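Local coordinates for protein TqaA (Penicillium aethiopicum, PDB 5DLK) that is a fungal nonribosomal peptide synthetase whose terminal condensation-like domain, the part modelled here, probably closes the carrier-bound peptide into a macrocycle, at residues Asp82-Thr87 / Phe159-Cys164; His234-Ala239 / Thr376-Glu381. One frame throughout, in Å; residues are numbered along the deposited sequence.

Contact 1: Asp82-Thr87 / Phe159-Cys164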
ATOM      1  N   ASP A  82     -17.146 -23.217  13.678  1.00 38.33           N
ATOM      2  CA  ASP A  82     -18.317 -22.387  13.393  1.00 38.73           C
ATOM      3  C   ASP A  82     -18.063 -20.918  13.734  1.00 37.08           C
ATOM      4  O   ASP A  82     -18.491 -20.024  13.006  1.00 37.52           O
ATOM      5  CB  ASP A  82     -19.547 -22.881  14.155  1.00 39.88           C
ATOM      6  CG  ASP A  82     -20.257 -24.011  13.438  1.00 53.07           C
ATOM      7  OD1 ASP A  82     -19.907 -24.279  12.265  1.00 48.67           O
ATOM      8  OD2 ASP A  82     -21.169 -24.625  14.038  1.00 53.64           O
ATOM      9  N   ARG A  83     -17.373 -20.673  14.841  1.00 35.24           N
ATOM     10  CA  ARG A  83     -17.077 -19.311  15.255  1.00 38.41           C
ATOM     11  C   ARG A  83     -16.089 -18.662  14.286  1.00 37.60           C
ATOM     12  O   ARG A  83     -16.195 -17.481  13.976  1.00 34.73           O
ATOM     13  CB  ARG A  83     -16.518 -19.285  16.678  1.00 42.41           C
ATOM     14  CG  ARG A  83     -16.378 -17.886  17.259  1.00 46.44           C
ATOM     15  CD  ARG A  83     -17.146 -17.759  18.554  1.00 53.76           C
ATOM     16  NE  ARG A  83     -16.694 -18.745  19.528  1.00 56.86           N
ATOM     17  CZ  ARG A  83     -17.292 -18.972  20.692  1.00 61.41           C
ATOM     18  NH1 ARG A  83     -18.375 -18.284  21.023  1.00 60.68           N
ATOM     19  NH2 ARG A  83     -16.811 -19.894  21.521  1.00 66.75           N
ATOM     20  N   LEU A  84     -15.127 -19.449  13.820  1.00 34.92           N
ATOM     21  CA  LEU A  84     -14.201 -18.999  12.795  1.00 37.95           C
ATOM     22  C   LEU A  84     -14.969 -18.539  11.553  1.00 37.48           C
ATOM     23  O   LEU A  84     -14.735 -17.440  11.041  1.00 31.21           O
ATOM     24  CB  LEU A  84     -13.219 -20.116  12.445  1.00 33.29           C
ATOM     25  CG  LEU A  84     -11.809 -19.732  12.020  1.00 35.34           C
ATOM     26  CD1 LEU A  84     -11.122 -18.856  13.081  1.00 32.59           C
ATOM     27  CD2 LEU A  84     -11.015 -20.997  11.755  1.00 34.91           C
ATOM     28  N   ARG A  85     -15.895 -19.375  11.086  1.00 33.98           N
ATOM     29  CA  ARG A  85     -16.715 -19.058   9.919  1.00 32.25           C
ATOM     30  C   ARG A  85     -17.526 -17.777  10.083  1.00 36.31           C
ATOM     31  O   ARG A  85     -17.557 -16.940   9.184  1.00 34.01           O
ATOM     32  CB  ARG A  85     -17.679 -20.208   9.604  1.00 37.65           C
ATOM     33  CG  ARG A  85     -17.035 -21.434   9.013  1.00 38.58           C
ATOM     34  CD  ARG A  85     -18.075 -22.516   8.721  1.00 36.69           C
ATOM     35  NE  ARG A  85     -17.402 -23.784   8.502  1.00 45.13           N
ATOM     36  CZ  ARG A  85     -17.322 -24.760   9.398  1.00 44.08           C
ATOM     37  NH1 ARG A  85     -17.934 -24.647  10.570  1.00 44.82           N
ATOM     38  NH2 ARG A  85     -16.656 -25.864   9.103  1.00 45.95           N
ATOM     39  N   GLU A  86     -18.203 -17.636  11.218  1.00 35.84           N
ATOM     40  CA  GLU A  86     -19.047 -16.468  11.449  1.00 38.29           C
ATOM     41  C   GLU A  86     -18.234 -15.190  11.651  1.00 34.44           C
ATOM     42  O   GLU A  86     -18.738 -14.084  11.443  1.00 33.31           O
ATOM     43  CB  GLU A  86     -19.949 -16.688  12.662  1.00 39.55           C
ATOM     44  CG  GLU A  86     -20.839 -17.908  12.548  1.00 42.75           C
ATOM     45  CD  GLU A  86     -21.260 -18.454  13.902  1.00 54.63           C
ATOM     46  OE1 GLU A  86     -21.194 -17.701  14.902  1.00 57.42           O
ATOM     47  OE2 GLU A  86     -21.648 -19.641  13.969  1.00 58.27           O
ATOM     48  N   THR A  87     -16.987 -15.343  12.076  1.00 33.71           N
ATOM     49  CA  THR A  87     -16.114 -14.187  12.270  1.00 35.34           C
ATOM     50  C   THR A  87     -15.759 -13.550  10.917  1.00 31.73           C
ATOM     51  O   THR A  87     -15.707 -12.318  10.795  1.00 31.20           O
ATOM     52  CB  THR A  87     -14.842 -14.581  13.036  1.00 36.53           C
ATOM     53  OG1 THR A  87     -15.210 -15.086  14.327  1.00 36.90           O
ATOM     54  CG2 THR A  87     -13.906 -13.385  13.208  1.00 32.46           C
ATOM     55  N   PHE A 159     -12.560 -15.826   1.632  1.00 23.03           N
ATOM     56  CA  PHE A 159     -11.931 -16.611   2.688  1.00 20.78           C
ATOM     57  C   PHE A 159     -11.907 -18.084   2.341  1.00 21.15           C
ATOM     58  O   PHE A 159     -12.827 -18.588   1.693  1.00 22.70           O
ATOM     59  CB  PHE A 159     -12.681 -16.442   4.016  1.00 22.76           C
ATOM     60  CG  PHE A 159     -12.767 -15.029   4.502  1.00 22.13           C
ATOM     61  CD1 PHE A 159     -13.733 -14.170   4.016  1.00 25.14           C
ATOM     62  CD2 PHE A 159     -11.879 -14.572   5.460  1.00 23.85           C
ATOM     63  CE1 PHE A 159     -13.818 -12.843   4.476  1.00 28.18           C
ATOM     64  CE2 PHE A 159     -11.948 -13.249   5.927  1.00 28.22           C
ATOM     65  CZ  PHE A 159     -12.921 -12.391   5.432  1.00 26.01           C
ATOM     66  N   THR A 160     -10.842 -18.749   2.775  1.00 22.20           N
ATOM     67  CA  THR A 160     -10.658 -20.185   2.542  1.00 25.37           C
ATOM     68  C   THR A 160     -10.297 -20.823   3.871  1.00 24.01           C
ATOM     69  O   THR A 160      -9.536 -20.268   4.647  1.00 23.58           O
ATOM     70  CB  THR A 160      -9.552 -20.479   1.496  1.00 26.10           C
ATOM     71  OG1 THR A 160      -9.862 -19.830   0.255  1.00 22.51           O
ATOM     72  CG2 THR A 160      -9.443 -21.979   1.233  1.00 24.67           C
ATOM     73  N   LEU A 161     -10.845 -22.005   4.131  1.00 24.39           N
ATOM     74  CA  LEU A 161     -10.571 -22.718   5.368  1.00 23.85           C
ATOM     75  C   LEU A 161     -10.224 -24.152   5.005  1.00 27.37           C
ATOM     76  O   LEU A 161     -11.068 -24.863   4.462  1.00 24.88           O
ATOM     77  CB  LEU A 161     -11.797 -22.667   6.287  1.00 31.09           C
ATOM     78  CG  LEU A 161     -11.649 -23.064   7.747  1.00 32.47           C
ATOM     79  CD1 LEU A 161     -10.505 -22.288   8.369  1.00 32.71           C
ATOM     80  CD2 LEU A 161     -12.953 -22.761   8.475  1.00 32.94           C
ATOM     81  N   VAL A 162      -8.977 -24.548   5.252  1.00 23.77           N
ATOM     82  CA  VAL A 162      -8.488 -25.862   4.828  1.00 28.71           C
ATOM     83  C   VAL A 162      -8.127 -26.681   6.062  1.00 29.37           C
ATOM     84  O   VAL A 162      -7.269 -26.283   6.844  1.00 25.33           O
ATOM     85  CB  VAL A 162      -7.276 -25.732   3.878  1.00 27.49           C
ATOM     86  CG1 VAL A 162      -6.769 -27.093   3.450  1.00 25.74           C
ATOM     87  CG2 VAL A 162      -7.660 -24.924   2.645  1.00 26.62           C
ATOM     88  N   SER A 163      -8.785 -27.831   6.234  1.00 27.34           N
ATOM     89  CA  SER A 163      -8.707 -28.578   7.488  1.00 27.88           C
ATOM     90  C   SER A 163      -8.152 -29.993   7.333  1.00 28.96           C
ATOM     91  O   SER A 163      -8.469 -30.688   6.376  1.00 27.09           O
ATOM     92  CB  SER A 163     -10.102 -28.695   8.126  1.00 29.96           C
ATOM     93  OG  SER A 163     -10.639 -27.423   8.422  1.00 41.96           O
ATOM     94  N   CYS A 164      -7.336 -30.404   8.294  1.00 29.24           N
ATOM     95  CA  CYS A 164      -7.015 -31.818   8.472  1.00 32.08           C
ATOM     96  C   CYS A 164      -8.193 -32.508   9.158  1.00 32.03           C
ATOM     97  O   CYS A 164      -8.917 -31.870   9.924  1.00 31.63           O
ATOM     98  CB  CYS A 164      -5.754 -31.992   9.313  1.00 26.34           C
ATOM     99  SG  CYS A 164      -4.260 -31.298   8.595  1.00 36.65           S
TER
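Two residues of helix 81-94, Leu84 and Arg85, meet a single residue of strand 158-163, Leu161, which gives more surface to this contact than any other residue in it. No hydrogen bond joins the segments, so apolar packing alone links them directly. Along the helix, Asp82 OD1 lies 2.6 Å from Arg85 NH1 in a salt bridge, with Asp82 CG in the plane of the guanidinium at its edge. Arg83 works within the helix: its carbonyl oxygen accepts both Thr87 N, at 3.0 Å, and Thr87 OG1, at 2.6 Å, from opposite faces of the carbonyl plane. Leu84 makes the closest approach, with CD2 3.7 Å from Leu161 CD1 and 4.2 Å from Leu161 CD2, so one methyl sits against the forked end of the other leucine. Leu161 holds that fork out toward the helix with CG anti to its backbone N (chi1 -166°). Arg85, whose CA is nearest that of Leu161, adds aliphatic contact, its CG lying 4.3 Å from Leu161 CD2. Farther out its chain is extended (chi2 -179°), and NE forms a salt bridge with Glu123 of strand 122-125. The guanidinium is thus gripped by two carboxylates, which probably restrains its rotation. Phe159 and Ser163 reach the same helix at Cys88, Val92 and Met81, while Val162 packs on helix 132-144, so both faces of the strand are covered by helices. This is helix-on-sheet packing in the Condensation domain, whose chloramphenicol acetyltransferase-like fold is built from layered helices and sheets.

Contact 2: His234-Ala239 / Thr376-Glu381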
ATOM      1  N   HIS A 234       3.723  26.073  -5.165  1.00 14.86           N
ATOM      2  CA  HIS A 234       4.867  26.754  -4.549  1.00 16.15           C
ATOM      3  C   HIS A 234       6.037  25.765  -4.372  1.00 15.08           C
ATOM      4  O   HIS A 234       7.190  26.057  -4.683  1.00 15.53           O
ATOM      5  CB  HIS A 234       4.442  27.337  -3.207  1.00 16.65           C
ATOM      6  CG  HIS A 234       5.485  28.175  -2.540  1.00 25.49           C
ATOM      7  ND1 HIS A 234       5.750  29.472  -2.921  1.00 33.96           N
ATOM      8  CD2 HIS A 234       6.306  27.914  -1.495  1.00 29.01           C
ATOM      9  CE1 HIS A 234       6.701  29.970  -2.147  1.00 32.82           C
ATOM     10  NE2 HIS A 234       7.059  29.043  -1.278  1.00 30.62           N
ATOM     11  N   TYR A 235       5.697  24.583  -3.875  1.00 15.10           N
ATOM     12  CA  TYR A 235       6.688  23.550  -3.575  1.00 13.97           C
ATOM     13  C   TYR A 235       7.434  23.102  -4.823  1.00 14.19           C
ATOM     14  O   TYR A 235       8.649  22.833  -4.772  1.00 14.71           O
ATOM     15  CB  TYR A 235       5.962  22.357  -2.922  1.00 13.86           C
ATOM     16  CG  TYR A 235       6.819  21.196  -2.490  1.00 14.11           C
ATOM     17  CD1 TYR A 235       7.360  21.149  -1.208  1.00 14.39           C
ATOM     18  CD2 TYR A 235       7.042  20.120  -3.350  1.00 13.64           C
ATOM     19  CE1 TYR A 235       8.105  20.050  -0.789  1.00 13.84           C
ATOM     20  CE2 TYR A 235       7.805  19.026  -2.945  1.00 14.74           C
ATOM     21  CZ  TYR A 235       8.336  19.006  -1.669  1.00 15.19           C
ATOM     22  OH  TYR A 235       9.103  17.930  -1.259  1.00 15.65           O
ATOM     23  N   LEU A 236       6.705  23.013  -5.941  1.00 13.77           N
ATOM     24  CA  LEU A 236       7.259  22.493  -7.181  1.00 14.68           C
ATOM     25  C   LEU A 236       7.705  23.593  -8.138  1.00 14.62           C
ATOM     26  O   LEU A 236       8.162  23.320  -9.242  1.00 14.30           O
ATOM     27  CB  LEU A 236       6.228  21.589  -7.886  1.00 14.02           C
ATOM     28  CG  LEU A 236       5.921  20.274  -7.163  1.00 15.10           C
ATOM     29  CD1 LEU A 236       4.749  19.553  -7.849  1.00 16.38           C
ATOM     30  CD2 LEU A 236       7.170  19.345  -7.087  1.00 14.16           C
ATOM     31  N   ASP A 237       7.602  24.840  -7.698  1.00 15.01           N
ATOM     32  CA  ASP A 237       7.934  25.955  -8.567  1.00 17.28           C
ATOM     33  C   ASP A 237       9.398  25.906  -9.016  1.00 20.04           C
ATOM     34  O   ASP A 237      10.313  25.887  -8.185  1.00 19.17           O
ATOM     35  CB  ASP A 237       7.654  27.268  -7.846  1.00 20.61           C
ATOM     36  CG  ASP A 237       8.039  28.467  -8.670  1.00 28.67           C
ATOM     37  OD1 ASP A 237       7.559  28.568  -9.812  1.00 31.63           O
ATOM     38  OD2 ASP A 237       8.832  29.294  -8.177  1.00 42.77           O
ATOM     39  N   GLY A 238       9.600  25.883 -10.331  1.00 17.57           N
ATOM     40  CA  GLY A 238      10.926  25.793 -10.911  1.00 23.03           C
ATOM     41  C   GLY A 238      11.508  24.387 -10.982  1.00 23.24           C
ATOM     42  O   GLY A 238      12.622  24.202 -11.479  1.00 23.29           O
ATOM     43  N   ALA A 239      10.778  23.385 -10.494  1.00 15.23           N
ATOM     44  CA  ALA A 239      11.327  22.025 -10.512  1.00 19.43           C
ATOM     45  C   ALA A 239      11.284  21.425 -11.913  1.00 21.11           C
ATOM     46  O   ALA A 239      10.378  21.713 -12.682  1.00 20.27           O
ATOM     47  CB  ALA A 239      10.562  21.124  -9.528  1.00 19.85           C
ATOM     48  N   THR A 376       1.085  22.469 -11.542  1.00 22.55           N
ATOM     49  CA  THR A 376       2.229  22.489 -12.441  1.00 20.91           C
ATOM     50  C   THR A 376       1.768  22.651 -13.881  1.00 23.87           C
ATOM     51  O   THR A 376       0.562  22.660 -14.159  1.00 24.80           O
ATOM     52  CB  THR A 376       3.079  21.185 -12.370  1.00 23.53           C
ATOM     53  OG1 THR A 376       2.431  20.157 -13.127  1.00 22.62           O
ATOM     54  CG2 THR A 376       3.249  20.711 -10.943  1.00 22.62           C
ATOM     55  N   ASN A 377       2.750  22.748 -14.777  1.00 25.08           N
ATOM     56  CA  ASN A 377       2.554  22.685 -16.229  1.00 30.99           C
ATOM     57  C   ASN A 377       2.806  21.305 -16.801  1.00 29.80           C
ATOM     58  O   ASN A 377       2.838  21.138 -18.018  1.00 32.03           O
ATOM     59  CB  ASN A 377       3.493  23.657 -16.944  1.00 36.35           C
ATOM     60  CG  ASN A 377       3.135  25.091 -16.693  1.00 43.55           C
ATOM     61  OD1 ASN A 377       1.972  25.415 -16.471  1.00 49.88           O
ATOM     62  ND2 ASN A 377       4.136  25.965 -16.715  1.00 53.68           N
ATOM     63  N   TRP A 378       3.059  20.334 -15.931  1.00 24.59           N
ATOM     64  CA  TRP A 378       3.373  18.980 -16.384  1.00 21.94           C
ATOM     65  C   TRP A 378       2.092  18.247 -16.809  1.00 24.73           C
ATOM     66  O   TRP A 378       1.023  18.490 -16.249  1.00 22.52           O
ATOM     67  CB  TRP A 378       4.081  18.187 -15.273  1.00 23.87           C
ATOM     68  CG  TRP A 378       5.255  18.883 -14.612  1.00 28.70           C
ATOM     69  CD1 TRP A 378       5.862  20.057 -15.002  1.00 28.51           C
ATOM     70  CD2 TRP A 378       5.955  18.444 -13.439  1.00 23.19           C
ATOM     71  NE1 TRP A 378       6.900  20.359 -14.141  1.00 28.82           N
ATOM     72  CE2 TRP A 378       6.978  19.384 -13.179  1.00 27.10           C
ATOM     73  CE3 TRP A 378       5.819  17.347 -12.582  1.00 24.37           C
ATOM     74  CZ2 TRP A 378       7.851  19.256 -12.101  1.00 24.25           C
ATOM     75  CZ3 TRP A 378       6.701  17.222 -11.510  1.00 22.78           C
ATOM     76  CH2 TRP A 378       7.692  18.175 -11.279  1.00 22.92           C
ATOM     77  N   PRO A 379       2.197  17.343 -17.796  1.00 24.46           N
ATOM     78  CA  PRO A 379       1.027  16.535 -18.163  1.00 23.77           C
ATOM     79  C   PRO A 379       0.429  15.870 -16.929  1.00 23.29           C
ATOM     80  O   PRO A 379       1.178  15.394 -16.077  1.00 21.91           O
ATOM     81  CB  PRO A 379       1.600  15.495 -19.128  1.00 23.78           C
ATOM     82  CG  PRO A 379       2.812  16.139 -19.706  1.00 26.47           C
ATOM     83  CD  PRO A 379       3.378  17.019 -18.612  1.00 24.43           C
ATOM     84  N   ALA A 380      -0.894  15.871 -16.812  1.00 22.97           N
ATOM     85  CA  ALA A 380      -1.549  15.333 -15.618  1.00 22.67           C
ATOM     86  C   ALA A 380      -1.212  13.855 -15.381  1.00 23.23           C
ATOM     87  O   ALA A 380      -1.132  13.408 -14.232  1.00 22.17           O
ATOM     88  CB  ALA A 380      -3.067  15.519 -15.716  1.00 23.84           C
ATOM     89  N   GLU A 381      -0.999  13.114 -16.461  1.00 22.59           N
ATOM     90  CA  GLU A 381      -0.765  11.669 -16.371  1.00 19.85           C
ATOM     91  C   GLU A 381       0.719  11.330 -16.274  1.00 21.48           C
ATOM     92  O   GLU A 381       1.108  10.177 -16.446  1.00 22.72           O
ATOM     93  CB  GLU A 381      -1.390  10.955 -17.561  1.00 24.58           C
ATOM     94  CG  GLU A 381      -2.924  11.090 -17.593  1.00 24.00           C
ATOM     95  CD  GLU A 381      -3.575  10.628 -16.295  1.00 26.40           C
ATOM     96  OE1 GLU A 381      -3.329   9.479 -15.867  1.00 28.38           O
ATOM     97  OE2 GLU A 381      -4.337  11.408 -15.692  1.00 27.26           O
TER
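Trp378 gives the most surface here, and its six-membered ring comes up against Ala239. Trp378 CZ2 lies 3.6 Å from Ala239 O, which sits at the ring edge near its plane without forming a hydrogen bond, and 4.2 Å from Ala239 CB. Leu236 adds an oblique approach, CD2 to Trp378 CH2 at 4.4 Å, while its other methyl, CD1, stands 3.6 Å from Thr376 CG2. Leu236 and Ala239 are the first and last residues of one type II beta turn, closed by the bond from Ala239 N to Leu236 O at 2.9 Å, with Gly238 at positive phi (82°). Thr376 CB lies over one face of the indole, toward its rim. Thr376 OG1, set between backbone N and carbonyl carbon (chi1 79°), accepts Trp378 N at 2.9 Å in an ST turn and is also bonded to Phe372 O. With an alanine here, Trp378 N would probably lose the acceptor that fixes the turn, Phe372 O its hydroxyl mate, and Leu236 CD1 its methyl partner. Around them, Leu236 also packs on Pro332 of strand 329-336 and Ile371 of helix 368-375, so the contact joins the turn that follows helix 227-235 to the loop that follows helix 368-375, beside that strand.

From the N terminus, contact 1 comes first: it closes a loop of 71 residues carrying strands 100-105, 108-115 and 122-125 and helix 132-144, and it ties helix 81-94 to the five-stranded sheet. Contact 2 opens later and spans 136 residues, among them strands 265-272, 303-310 and 329-336, three members of the six-stranded sheet. It joins the turn after helix 227-235 to the loop after helix 368-375, beside that sheet. The loops lie in series, so they neither nest nor cross. The two contacts sit on opposite sides of the chain's centre, their own centres about 51 Å apart and their nearest atoms about 32 Å apart, both away from the phosphopantetheine-binding residues.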